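Local coordinates for protein titin (PDB 5JDE) that probably serves as an elastic scaffold of the muscle sarcomere, the portion here being a row of three immunoglobulin I-set domains, at residues Phe197-Asn202 with Leu230-Asn235; Glu204-Lys209 with Phe249-Ala254; Leu91-Thr96 with Asp167-Thr172; Ser109-Val114 with Leu144-Ile149; Ile6-Lys11 with Ala22-Val27. All coordinates share one frame; numbering follows the deposited sequence.

Contact 1: Phe197-Asn202 with Leu230-Asn235; sequences FEVTVN and LTHSLN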
# COMPACT_ATOMS: atom_id res chain seq x y z
N PHE A 197 -35.30 -7.82 20.68
CA PHE A 197 -34.22 -8.79 20.60
C PHE A 197 -32.90 -8.05 20.81
O PHE A 197 -32.68 -7.00 20.23
CB PHE A 197 -34.21 -9.49 19.24
CG PHE A 197 -35.30 -10.52 19.06
CD1 PHE A 197 -35.29 -11.70 19.80
CD2 PHE A 197 -36.31 -10.34 18.13
CE1 PHE A 197 -36.28 -12.65 19.63
CE2 PHE A 197 -37.30 -11.29 17.95
CZ PHE A 197 -37.29 -12.45 18.70
N GLU A 198 -32.02 -8.59 21.64
CA GLU A 198 -30.72 -7.97 21.83
C GLU A 198 -29.60 -9.00 21.86
O GLU A 198 -29.75 -10.08 22.45
CB GLU A 198 -30.71 -7.11 23.10
CG GLU A 198 -30.38 -5.65 22.79
CD GLU A 198 -30.64 -4.67 23.93
OE1 GLU A 198 -30.95 -5.12 25.05
OE2 GLU A 198 -30.55 -3.45 23.69
N VAL A 199 -28.51 -8.66 21.19
CA VAL A 199 -27.28 -9.43 21.22
C VAL A 199 -26.14 -8.55 21.67
O VAL A 199 -26.19 -7.33 21.54
CB VAL A 199 -26.90 -10.01 19.83
CG1 VAL A 199 -27.88 -11.08 19.38
CG2 VAL A 199 -26.81 -8.90 18.80
N THR A 200 -25.10 -9.19 22.20
CA THR A 200 -23.85 -8.51 22.48
C THR A 200 -22.75 -9.16 21.67
O THR A 200 -22.72 -10.38 21.53
CB THR A 200 -23.51 -8.56 23.97
OG1 THR A 200 -24.67 -8.19 24.73
CG2 THR A 200 -22.39 -7.60 24.27
N VAL A 201 -21.83 -8.37 21.14
CA VAL A 201 -20.69 -8.94 20.43
C VAL A 201 -19.40 -8.48 21.09
O VAL A 201 -19.44 -7.68 22.03
CB VAL A 201 -20.68 -8.57 18.95
CG1 VAL A 201 -21.94 -9.08 18.28
CG2 VAL A 201 -20.55 -7.07 18.79
N ASN A 202 -18.26 -8.97 20.61
CA ASN A 202 -16.99 -8.68 21.26
C ASN A 202 -16.27 -7.45 20.70
O ASN A 202 -15.35 -6.94 21.34
CB ASN A 202 -16.06 -9.91 21.19
CG ASN A 202 -15.85 -10.42 19.77
OD1 ASN A 202 -16.66 -10.17 18.87
ND2 ASN A 202 -14.76 -11.15 19.56
N LEU A 230 -21.36 -2.39 22.31
CA LEU A 230 -21.27 -3.71 21.71
C LEU A 230 -22.62 -4.40 21.69
O LEU A 230 -22.72 -5.60 21.44
CB LEU A 230 -20.24 -4.56 22.45
CG LEU A 230 -18.86 -3.90 22.50
CD1 LEU A 230 -18.60 -3.24 23.85
CD2 LEU A 230 -17.77 -4.88 22.15
N THR A 231 -23.68 -3.63 21.94
CA THR A 231 -25.02 -4.18 22.02
C THR A 231 -25.83 -3.81 20.79
O THR A 231 -25.89 -2.65 20.41
CB THR A 231 -25.74 -3.69 23.28
OG1 THR A 231 -24.79 -3.55 24.34
CG2 THR A 231 -26.82 -4.67 23.69
N HIS A 232 -26.45 -4.82 20.18
CA HIS A 232 -27.27 -4.62 18.98
C HIS A 232 -28.69 -5.05 19.29
O HIS A 232 -28.91 -6.07 19.94
CB HIS A 232 -26.71 -5.41 17.80
CG HIS A 232 -25.31 -5.03 17.44
ND1 HIS A 232 -25.00 -3.83 16.84
CD2 HIS A 232 -24.14 -5.66 17.67
CE1 HIS A 232 -23.69 -3.76 16.66
NE2 HIS A 232 -23.14 -4.85 17.17
N SER A 233 -29.66 -4.27 18.83
CA SER A 233 -31.04 -4.54 19.20
C SER A 233 -31.94 -4.46 17.99
O SER A 233 -31.70 -3.67 17.07
CB SER A 233 -31.52 -3.58 20.28
OG SER A 233 -31.40 -2.23 19.87
N LEU A 234 -32.96 -5.30 18.01
CA LEU A 234 -34.03 -5.27 17.02
C LEU A 234 -35.33 -5.05 17.77
O LEU A 234 -35.84 -5.95 18.42
CB LEU A 234 -34.08 -6.57 16.23
CG LEU A 234 -35.20 -6.60 15.20
CD1 LEU A 234 -34.92 -5.60 14.09
CD2 LEU A 234 -35.38 -8.00 14.63
N ASN A 235 -35.84 -3.83 17.67
CA ASN A 235 -37.07 -3.42 18.34
C ASN A 235 -38.23 -3.51 17.36
O ASN A 235 -38.16 -2.97 16.25
CB ASN A 235 -36.91 -2.00 18.90
CG ASN A 235 -38.09 -1.56 19.73
OD1 ASN A 235 -39.08 -1.06 19.21
ND2 ASN A 235 -37.99 -1.74 21.05

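Contact 2: Glu204-Lys209 with Phe249-Ala254; sequences EGISYK and FVAGKA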
# COMPACT_ATOMS: atom_id res chain seq x y z
N GLU A 204 -16.57 -3.49 18.48
CA GLU A 204 -17.40 -2.36 18.08
C GLU A 204 -17.11 -1.99 16.63
O GLU A 204 -16.01 -2.20 16.14
CB GLU A 204 -17.13 -1.15 18.98
CG GLU A 204 -16.56 -1.50 20.35
CD GLU A 204 -15.04 -1.69 20.32
OE1 GLU A 204 -14.35 -0.82 19.75
OE2 GLU A 204 -14.54 -2.70 20.86
N GLY A 205 -18.12 -1.46 15.94
CA GLY A 205 -17.93 -0.99 14.58
C GLY A 205 -17.85 -2.10 13.55
O GLY A 205 -17.27 -1.93 12.49
N ILE A 206 -18.43 -3.25 13.86
CA ILE A 206 -18.46 -4.34 12.90
C ILE A 206 -19.72 -4.29 12.04
O ILE A 206 -20.69 -3.63 12.40
CB ILE A 206 -18.38 -5.70 13.59
CG1 ILE A 206 -19.50 -5.82 14.62
CG2 ILE A 206 -16.98 -5.90 14.19
CD1 ILE A 206 -20.32 -7.07 14.51
N SER A 207 -19.68 -4.98 10.91
CA SER A 207 -20.81 -5.09 10.02
C SER A 207 -21.73 -6.22 10.48
O SER A 207 -21.25 -7.29 10.87
CB SER A 207 -20.36 -5.34 8.59
OG SER A 207 -19.85 -4.15 8.01
N TYR A 208 -23.03 -5.99 10.42
CA TYR A 208 -24.00 -7.00 10.85
C TYR A 208 -25.25 -6.94 9.99
O TYR A 208 -25.45 -5.97 9.26
CB TYR A 208 -24.36 -6.80 12.33
CG TYR A 208 -25.03 -5.47 12.57
CD1 TYR A 208 -26.42 -5.34 12.51
CD2 TYR A 208 -24.28 -4.33 12.81
CE1 TYR A 208 -27.03 -4.12 12.69
CE2 TYR A 208 -24.88 -3.11 13.00
CZ TYR A 208 -26.25 -3.00 12.94
OH TYR A 208 -26.84 -1.78 13.14
N LYS A 209 -26.08 -7.96 10.10
CA LYS A 209 -27.37 -8.02 9.42
C LYS A 209 -28.39 -8.70 10.32
O LYS A 209 -28.06 -9.63 11.05
CB LYS A 209 -27.30 -8.81 8.10
CG LYS A 209 -26.58 -8.14 6.97
CD LYS A 209 -26.75 -8.98 5.70
CE LYS A 209 -26.48 -10.45 5.96
NZ LYS A 209 -26.46 -11.23 4.69
N PHE A 249 -29.55 -12.77 13.89
CA PHE A 249 -28.50 -11.75 13.84
C PHE A 249 -27.25 -12.39 13.26
O PHE A 249 -26.79 -13.43 13.74
CB PHE A 249 -28.23 -11.17 15.23
CG PHE A 249 -27.03 -10.27 15.30
CD1 PHE A 249 -27.16 -8.91 15.05
CD2 PHE A 249 -25.79 -10.77 15.65
CE1 PHE A 249 -26.06 -8.07 15.14
CE2 PHE A 249 -24.68 -9.94 15.72
CZ PHE A 249 -24.81 -8.59 15.47
N VAL A 250 -26.71 -11.78 12.22
CA VAL A 250 -25.52 -12.30 11.55
C VAL A 250 -24.42 -11.24 11.58
O VAL A 250 -24.66 -10.09 11.24
CB VAL A 250 -25.81 -12.69 10.09
CG1 VAL A 250 -24.51 -13.05 9.36
CG2 VAL A 250 -26.79 -13.83 10.02
N ALA A 251 -23.23 -11.65 12.01
CA ALA A 251 -22.06 -10.77 12.01
C ALA A 251 -20.84 -11.56 11.60
O ALA A 251 -20.39 -12.45 12.33
CB ALA A 251 -21.85 -10.15 13.39
N GLY A 252 -20.31 -11.23 10.43
CA GLY A 252 -19.21 -11.99 9.86
C GLY A 252 -19.66 -13.43 9.74
O GLY A 252 -20.64 -13.73 9.06
N LYS A 253 -18.96 -14.32 10.43
CA LYS A 253 -19.26 -15.75 10.39
C LYS A 253 -20.10 -16.16 11.60
O LYS A 253 -20.53 -17.31 11.70
CB LYS A 253 -17.97 -16.57 10.34
CG LYS A 253 -17.20 -16.41 9.03
CD LYS A 253 -15.76 -16.87 9.19
CE LYS A 253 -14.96 -16.63 7.91
NZ LYS A 253 -15.50 -17.44 6.78
N ALA A 254 -20.33 -15.20 12.50
CA ALA A 254 -21.10 -15.43 13.72
C ALA A 254 -22.60 -15.23 13.50
O ALA A 254 -23.03 -14.22 12.95
CB ALA A 254 -20.61 -14.50 14.84

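Contact 3: Leu91-Thr96 with Asp167-Thr172; sequences LHITKT and DQVSAT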
# COMPACT_ATOMS: atom_id res chain seq x y z
N LEU A 91 16.50 3.10 -5.05
CA LEU A 91 15.20 2.98 -4.41
C LEU A 91 15.32 2.12 -3.18
O LEU A 91 15.90 1.03 -3.23
CB LEU A 91 14.18 2.36 -5.37
CG LEU A 91 13.97 3.10 -6.69
CD1 LEU A 91 12.88 2.43 -7.51
CD2 LEU A 91 13.65 4.54 -6.43
N HIS A 92 14.80 2.60 -2.06
CA HIS A 92 14.76 1.75 -0.88
C HIS A 92 13.61 2.15 0.05
O HIS A 92 13.00 3.20 -0.11
CB HIS A 92 16.09 1.78 -0.13
CG HIS A 92 16.51 3.14 0.33
ND1 HIS A 92 17.10 4.07 -0.51
CD2 HIS A 92 16.48 3.71 1.55
CE1 HIS A 92 17.38 5.16 0.17
NE2 HIS A 92 17.01 4.98 1.43
N ILE A 93 13.34 1.28 1.01
CA ILE A 93 12.28 1.50 1.97
C ILE A 93 12.84 2.23 3.19
O ILE A 93 13.86 1.83 3.76
CB ILE A 93 11.64 0.16 2.35
CG1 ILE A 93 11.02 -0.44 1.09
CG2 ILE A 93 10.62 0.34 3.47
CD1 ILE A 93 10.74 -1.90 1.16
N THR A 94 12.19 3.32 3.56
CA THR A 94 12.71 4.16 4.64
C THR A 94 11.97 3.99 5.95
O THR A 94 12.40 4.52 6.97
CB THR A 94 12.65 5.64 4.25
OG1 THR A 94 11.29 6.00 3.96
CG2 THR A 94 13.52 5.90 3.01
N LYS A 95 10.85 3.27 5.93
CA LYS A 95 10.17 2.96 7.16
C LYS A 95 9.40 1.64 7.03
O LYS A 95 8.74 1.38 6.02
CB LYS A 95 9.22 4.08 7.59
CG LYS A 95 9.39 4.43 9.06
CD LYS A 95 8.26 5.29 9.61
CE LYS A 95 8.10 6.57 8.81
NZ LYS A 95 9.15 7.59 9.16
N THR A 96 9.51 0.83 8.08
CA THR A 96 8.94 -0.51 8.11
C THR A 96 7.45 -0.48 8.32
O THR A 96 6.88 0.56 8.60
CB THR A 96 9.60 -1.35 9.20
OG1 THR A 96 9.47 -0.68 10.46
CG2 THR A 96 11.09 -1.53 8.89
N ASP A 167 14.51 -3.70 -2.70
CA ASP A 167 14.26 -3.70 -1.27
C ASP A 167 12.87 -4.29 -1.03
O ASP A 167 11.99 -4.20 -1.88
CB ASP A 167 14.34 -2.28 -0.72
CG ASP A 167 14.64 -2.24 0.77
OD1 ASP A 167 14.68 -3.33 1.40
OD2 ASP A 167 14.84 -1.13 1.31
N GLN A 168 12.66 -4.88 0.14
CA GLN A 168 11.31 -5.32 0.48
C GLN A 168 11.10 -5.30 1.99
O GLN A 168 12.05 -5.31 2.78
CB GLN A 168 11.04 -6.71 -0.11
CG GLN A 168 11.63 -7.88 0.63
CD GLN A 168 11.20 -9.22 0.02
OE1 GLN A 168 11.48 -9.49 -1.15
NE2 GLN A 168 10.48 -10.02 0.80
N VAL A 169 9.83 -5.23 2.37
CA VAL A 169 9.45 -5.21 3.78
C VAL A 169 8.17 -6.02 3.91
O VAL A 169 7.30 -5.98 3.04
CB VAL A 169 9.27 -3.76 4.31
CG1 VAL A 169 8.26 -2.98 3.47
CG2 VAL A 169 8.89 -3.74 5.79
N SER A 170 8.08 -6.77 4.98
CA SER A 170 6.93 -7.63 5.18
C SER A 170 6.28 -7.34 6.53
O SER A 170 6.93 -6.86 7.45
CB SER A 170 7.34 -9.10 5.08
OG SER A 170 7.66 -9.46 3.75
N ALA A 171 4.99 -7.62 6.63
CA ALA A 171 4.28 -7.56 7.89
C ALA A 171 3.11 -8.53 7.81
O ALA A 171 2.70 -8.93 6.72
CB ALA A 171 3.80 -6.16 8.19
N THR A 172 2.58 -8.89 8.96
CA THR A 172 1.50 -9.87 8.97
C THR A 172 0.18 -9.27 9.41
O THR A 172 0.15 -8.39 10.29
CB THR A 172 1.82 -11.06 9.89
OG1 THR A 172 1.98 -10.58 11.24
CG2 THR A 172 3.10 -11.76 9.43

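Contact 4: Ser109-Val114 with Leu144-Ile149; sequences SFECEV and LHQLII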
# COMPACT_ATOMS: atom_id res chain seq x y z
N SER A 109 -5.19 -1.83 7.18
CA SER A 109 -4.33 -1.07 6.27
C SER A 109 -2.86 -1.23 6.61
O SER A 109 -2.49 -1.17 7.78
CB SER A 109 -4.70 0.41 6.28
OG SER A 109 -4.56 0.95 7.58
N PHE A 110 -2.04 -1.45 5.59
CA PHE A 110 -0.58 -1.43 5.76
C PHE A 110 -0.06 -0.18 5.09
O PHE A 110 -0.60 0.23 4.06
CB PHE A 110 0.09 -2.64 5.14
CG PHE A 110 -0.18 -3.93 5.86
CD1 PHE A 110 0.51 -4.25 7.01
CD2 PHE A 110 -1.11 -4.81 5.37
CE1 PHE A 110 0.28 -5.44 7.67
CE2 PHE A 110 -1.35 -6.00 6.02
CZ PHE A 110 -0.66 -6.31 7.17
N GLU A 111 0.98 0.40 5.68
CA GLU A 111 1.63 1.60 5.12
C GLU A 111 3.14 1.45 5.16
O GLU A 111 3.71 0.99 6.15
CB GLU A 111 1.23 2.86 5.91
CG GLU A 111 -0.25 3.24 5.83
CD GLU A 111 -1.13 2.47 6.80
OE1 GLU A 111 -0.61 1.64 7.59
OE2 GLU A 111 -2.37 2.69 6.79
N CYS A 112 3.82 1.86 4.09
CA CYS A 112 5.26 1.99 4.20
C CYS A 112 5.73 3.21 3.43
O CYS A 112 5.04 3.71 2.53
CB CYS A 112 5.97 0.74 3.72
SG CYS A 112 5.76 0.45 1.97
N GLU A 113 6.91 3.68 3.80
CA GLU A 113 7.48 4.85 3.16
C GLU A 113 8.68 4.44 2.30
O GLU A 113 9.47 3.57 2.71
CB GLU A 113 7.88 5.88 4.22
CG GLU A 113 6.67 6.56 4.86
CD GLU A 113 7.05 7.77 5.70
OE1 GLU A 113 8.26 8.02 5.89
OE2 GLU A 113 6.13 8.47 6.17
N VAL A 114 8.79 5.03 1.12
CA VAL A 114 9.92 4.76 0.23
C VAL A 114 10.80 6.00 0.04
O VAL A 114 10.46 7.09 0.48
CB VAL A 114 9.45 4.24 -1.15
CG1 VAL A 114 8.72 2.90 -0.97
CG2 VAL A 114 8.52 5.24 -1.81
N LEU A 144 4.57 7.83 0.55
CA LEU A 144 3.83 6.86 1.36
C LEU A 144 3.02 5.89 0.49
O LEU A 144 2.25 6.29 -0.37
CB LEU A 144 2.90 7.60 2.32
CG LEU A 144 2.00 6.70 3.18
CD1 LEU A 144 2.81 6.00 4.24
CD2 LEU A 144 0.87 7.49 3.82
N HIS A 145 3.19 4.59 0.73
CA HIS A 145 2.43 3.60 -0.01
C HIS A 145 1.55 2.84 0.95
O HIS A 145 2.03 2.37 1.97
CB HIS A 145 3.34 2.64 -0.77
CG HIS A 145 4.06 3.27 -1.91
ND1 HIS A 145 3.81 2.95 -3.22
CD2 HIS A 145 5.03 4.21 -1.93
CE1 HIS A 145 4.58 3.67 -4.01
NE2 HIS A 145 5.34 4.45 -3.25
N GLN A 146 0.29 2.72 0.59
CA GLN A 146 -0.71 2.13 1.47
C GLN A 146 -1.48 1.00 0.81
O GLN A 146 -1.95 1.12 -0.32
CB GLN A 146 -1.66 3.24 1.92
CG GLN A 146 -2.55 2.95 3.11
CD GLN A 146 -3.26 4.21 3.57
OE1 GLN A 146 -2.99 5.30 3.05
NE2 GLN A 146 -4.14 4.09 4.55
N LEU A 147 -1.63 -0.10 1.54
CA LEU A 147 -2.50 -1.17 1.10
C LEU A 147 -3.72 -1.21 2.00
O LEU A 147 -3.58 -1.29 3.22
CB LEU A 147 -1.79 -2.52 1.14
CG LEU A 147 -2.73 -3.72 0.97
CD1 LEU A 147 -3.29 -3.79 -0.45
CD2 LEU A 147 -2.03 -5.00 1.32
N ILE A 148 -4.90 -1.14 1.41
CA ILE A 148 -6.15 -1.21 2.19
C ILE A 148 -6.86 -2.52 1.90
O ILE A 148 -7.13 -2.85 0.74
CB ILE A 148 -7.11 -0.05 1.86
CG1 ILE A 148 -6.38 1.30 1.87
CG2 ILE A 148 -8.30 -0.04 2.84
CD1 ILE A 148 -5.98 1.76 3.23
N ILE A 149 -7.18 -3.25 2.95
CA ILE A 149 -7.95 -4.47 2.82
C ILE A 149 -9.30 -4.27 3.52
O ILE A 149 -9.35 -4.13 4.73
CB ILE A 149 -7.22 -5.66 3.45
CG1 ILE A 149 -5.84 -5.84 2.79
CG2 ILE A 149 -8.05 -6.92 3.36
CD1 ILE A 149 -4.87 -6.67 3.63

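Contact 5: Ile6-Lys11 with Ala22-Val27; sequences IIKKPK and AFEVSV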
# COMPACT_ATOMS: atom_id res chain seq x y z
N ILE A 6 40.93 25.17 -20.40
CA ILE A 6 39.61 24.64 -20.07
C ILE A 6 38.71 25.83 -19.77
O ILE A 6 39.01 26.63 -18.89
CB ILE A 6 39.66 23.70 -18.89
CG1 ILE A 6 40.56 22.50 -19.24
CG2 ILE A 6 38.24 23.25 -18.53
CD1 ILE A 6 40.50 21.38 -18.24
N ILE A 7 37.63 25.96 -20.53
CA ILE A 7 36.71 27.08 -20.33
C ILE A 7 35.63 26.69 -19.32
O ILE A 7 35.25 27.48 -18.47
CB ILE A 7 36.07 27.52 -21.65
CG1 ILE A 7 37.15 27.95 -22.65
CG2 ILE A 7 35.09 28.67 -21.40
CD1 ILE A 7 37.77 29.30 -22.35
N LYS A 8 35.13 25.46 -19.43
CA LYS A 8 34.17 24.94 -18.46
C LYS A 8 34.55 23.52 -18.01
O LYS A 8 34.85 22.64 -18.83
CB LYS A 8 32.76 24.96 -19.04
CG LYS A 8 31.66 24.70 -18.02
CD LYS A 8 30.29 24.65 -18.68
CE LYS A 8 30.12 23.35 -19.46
NZ LYS A 8 29.97 22.18 -18.54
N LYS A 9 34.54 23.32 -16.69
CA LYS A 9 34.90 22.04 -16.08
C LYS A 9 33.64 21.21 -15.86
O LYS A 9 32.56 21.77 -15.70
CB LYS A 9 35.60 22.25 -14.74
CG LYS A 9 36.80 23.17 -14.71
CD LYS A 9 37.51 23.03 -13.36
CE LYS A 9 36.53 23.10 -12.19
NZ LYS A 9 36.50 21.84 -11.37
N PRO A 10 33.77 19.87 -15.82
CA PRO A 10 32.60 19.03 -15.53
C PRO A 10 32.06 19.24 -14.12
O PRO A 10 32.85 19.54 -13.21
CB PRO A 10 33.13 17.60 -15.64
CG PRO A 10 34.51 17.71 -16.21
CD PRO A 10 35.01 19.08 -15.89
N LYS A 11 30.76 19.03 -13.94
CA LYS A 11 30.10 19.23 -12.66
C LYS A 11 29.66 17.88 -12.09
O LYS A 11 29.39 16.94 -12.85
CB LYS A 11 28.88 20.15 -12.82
CG LYS A 11 29.11 21.37 -13.69
CD LYS A 11 28.47 22.61 -13.09
CE LYS A 11 28.93 23.87 -13.81
NZ LYS A 11 28.48 25.10 -13.10
N ALA A 22 25.19 12.96 -17.95
CA ALA A 22 26.33 13.39 -18.74
C ALA A 22 27.28 14.26 -17.93
O ALA A 22 26.90 14.85 -16.90
CB ALA A 22 25.87 14.13 -20.00
N PHE A 23 28.52 14.31 -18.41
CA PHE A 23 29.55 15.19 -17.93
C PHE A 23 30.00 15.92 -19.16
O PHE A 23 30.06 15.31 -20.23
CB PHE A 23 30.74 14.44 -17.32
CG PHE A 23 30.42 13.72 -16.06
CD1 PHE A 23 30.21 14.42 -14.87
CD2 PHE A 23 30.36 12.34 -16.04
CE1 PHE A 23 29.92 13.77 -13.70
CE2 PHE A 23 30.07 11.67 -14.86
CZ PHE A 23 29.85 12.38 -13.69
N GLU A 24 30.35 17.19 -19.01
CA GLU A 24 30.88 17.93 -20.15
C GLU A 24 32.08 18.83 -19.80
O GLU A 24 32.10 19.46 -18.74
CB GLU A 24 29.75 18.75 -20.77
CG GLU A 24 30.09 20.14 -21.22
CD GLU A 24 28.92 20.80 -21.91
OE1 GLU A 24 27.97 20.08 -22.29
OE2 GLU A 24 28.94 22.04 -22.08
N VAL A 25 33.09 18.84 -20.67
CA VAL A 25 34.17 19.83 -20.61
C VAL A 25 34.10 20.71 -21.84
O VAL A 25 33.81 20.22 -22.94
CB VAL A 25 35.60 19.21 -20.55
CG1 VAL A 25 35.93 18.70 -19.19
CG2 VAL A 25 35.79 18.12 -21.59
N SER A 26 34.42 21.99 -21.70
CA SER A 26 34.53 22.81 -22.90
C SER A 26 35.89 23.50 -22.88
O SER A 26 36.38 23.89 -21.82
CB SER A 26 33.37 23.81 -22.99
OG SER A 26 33.60 24.94 -22.17
N VAL A 27 36.51 23.62 -24.05
CA VAL A 27 37.87 24.13 -24.13
C VAL A 27 37.95 25.37 -25.01
O VAL A 27 36.96 25.77 -25.63
CB VAL A 27 38.84 23.05 -24.63
CG1 VAL A 27 38.91 21.92 -23.63
CG2 VAL A 27 38.41 22.52 -26.00
O HOH W 1 27.72 17.01 -15.15
O HOH W 2 29.40 18.42 -16.77

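Contact 1: Phe197-Asn202 with Leu230-Asn235
L230 lays its isobutyl group against the carbonyls of V201 and N202, with CB 3.2 Å from V201 O and CD2 3.3 Å from N202 O. Its own carbonyl belongs to the backbone ladder, taking V201 N at 2.9 Å from L230 O. Two residues on, H232 forms a hydrogen-bonded pair with V199, and its CB packs 3.6 Å from V199 CG2. The imidazole receives V201 CG2 at its edge, in the ring plane, 3.8 Å from H232 NE2. Histidine suits this buried place because its ring packs with Y208 and F249 while ND1 still bonds T227. These are neighbouring B and E strands in one sheet of an immunoglobulin sandwich, antiparallel at 167°. F197 pairs with L234 through two backbone bonds, L234 N to F197 O being 2.8 Å. The side chains of this pair also touch, F197 CB lying 4.2 Å from L234 CB. F197 points to the core face, and chi1 -75° (CG anti to the carbonyl carbon) turns its ring to Y247, A258 and L260, as fits a large apolar residue. On the other face, E198 rests its aliphatic CG 3.4 Å from S233 CB and also touches T231 CG2.

Contact 2: Glu204-Lys209 with Phe249-Ala254
K209 and V250 hold each other by paired backbone hydrogen bonds, K209 N to V250 O and V250 N to K209 O, both 2.8 Å and the second nearly straight at 169°. This is the antiparallel hydrogen-bonded pair where strand 209-212 begins beside strand 245-251, strands C and F of the immunoglobulin fold. V250 O has a further neighbour in a CA-H...O contact, 3.2 Å from Y208 CA. Beyond A251 the chain reverses in a type II' turn closed by A254 N to A251 O at 2.8 Å, and the positive phi of G252 favours glycine there. Outside the pair, S207 N bonds T105 OG1 of the preceding domain, and I206 also touches T105.

Apolar contacts fill the inner side. I206 ends with CD1 3.6 Å from A251 CB, a small methyl that accepts a close neighbour. Y208 CB touches F249 CE1 at 3.5 Å. The two rings are nearly parallel, at 21°, yet slid so far apart, with centroids 5.8 Å from each other, that they barely overlap. Y208 CG sits between its backbone N and carbonyl carbon (chi1 62°), which carries the phenol on to H232, its OH making a weak hydrogen bond to T227 OG1.

No polar side-chain bond joins the two segments: the backbone pair fixes their alignment, exposed K209 taking part mainly through it, and dispersion among I206, Y208, F249 and A251 supplies the rest.

Contact 3: Leu91-Thr96 with Asp167-Thr172
D167 and I93 lie obliquely across each other, the carboxylate meeting the backbone of I93 while the isoleucine chain runs on beyond it. I93 N donates to D167 OD2 at 2.9 Å, almost straight; the oxygen is met on its anti side, with the donor 34° out of the carboxylate plane. The other oxygen turns back to its own strand, where Q168 N makes a weak bond to D167 OD1 at 2.8 Å. Having CG anti to the backbone N (chi1 -157°) swings the acid across the gap, and aspartate is short enough to take I93 N and, weakly, the amide of its neighbour Q168. H92 CB adds a contact 3.5 Å from D167 OD2.

The I93 chain is extended past CG1, so CD1 arrives at the opposite backbone, 3.5 Å from Q168 C, and at the side of V169, 3.6 Å from V169 CG1. The I93 and V169 chains also pass obliquely. Branching at CB gives V169 a second methyl, which reaches T96, with V169 CG2 4.0 Å from T96 CA.

The two strand segments do not pair: their axes stay 8.1 Å apart at 38°. The weakly bonded strand 93-95 joins strand 108-114 through T94 and E113, whereas strand 167-176 bonds to strand 158-164 of the facing sheet, so the contact bridges the margin of the sandwich, with C164 packed beside I93, and F162 and M97 beside V169.

Contact 4: Ser109-Val114 with Leu144-Ile149
E111 and Q146 lie side by side on one face of the sheet, pointing the same way, with E111 CG 3.6 Å from Q146 CG. S109 OG donates to E111 OE2 at 2.9 Å on the syn side; the bend of E111 at chi2 (83°) lays its carboxylate beside both S109 and Q146. Polar chains suit this partly exposed face. L144 CD1 comes in alongside, 3.9 Å from both E111 CB and E113 CG.

The opposite face, with F110, C112, H145 and L147, is buried and mostly apolar, as fits the core. F110 CD2 lies 4.2 Å from L147 CD2, and I149 CD1 meets the ring edge. V114 crosses H145 at about a right angle, its CG2 3.6 Å from H145 NE2; S121 binds H145 ND1, which helps fix the rotation of the imidazole.

Behind these side chains, four backbone bonds set the antiparallel register. These adjacent B and E strands of the second I-set domain form the middle of their sheet, flanked by strands 93-95 and 136-141, while Y160 and F162 pack against them from the facing sheet.

Contact 5: Ile6-Lys11 with Ala22-Val27
K8 starts its side chain against S26, with K8 CB 3.2 Å from S26 OG, serine being small enough to let the lysine pass close. CG leaves anti to the backbone N (chi1 -168°) and the chain runs straight to CD, then bends at both remaining torsions, near 74° and 71°, to cross E24 at about a right angle. CE lies 3.2 Å from E24 OE2. The ammonium tip makes a long salt bridge, K8 NZ to E24 OE2 at 3.7 Å, and a weak hydrogen bond to the backbone, K8 NZ to E24 O at 3.5 Å. The flexible lysine thus brings its ammonium near a carboxylate oxygen and the backbone carbonyl of E24, gripped only loosely by each.

At the start of the lysine, S26 O takes two donors from the same face of its plane, I7 N at 2.7 Å and K8 N at 3.1 Å. Further on, P10 has no N-H to offer E24 O and packs instead, its CD tight against V25 CG1 at 3.4 Å. Where the chains then part, one water links K11 N with E24 N and another links K11 O with A22 O; K11 O also faces the F23 ring edge, in its plane.

I7 and K8 opposite S26 make a classic beta bulge. The bulge and the proline that follows are consistent with the kink by which the first strand of an I-set immunoglobulin domain leaves this sheet for the facing one, where strand 13-16 lies beside strand 80-89.

The five contacts are spread over three immunoglobulin domains in a row. Along the chain, contact 5 closes first, in the first domain. Contact 3 then spans most of the second and encloses contact 4, and contacts 1 and 2, whose segments alternate, come last in the third. Within domains they touch: contacts 1 and 2 have centres 10 Å apart and share packing round H232 and F249, while contacts 3 and 4, also 10 Å apart, meet through neighbouring strands 93-95 and 108-114. No two contacts in different domains touch; the centres of contacts 1 and 5 are 78 Å apart. Each domain therefore has its own core, consistent with an extended chain of separately folded modules.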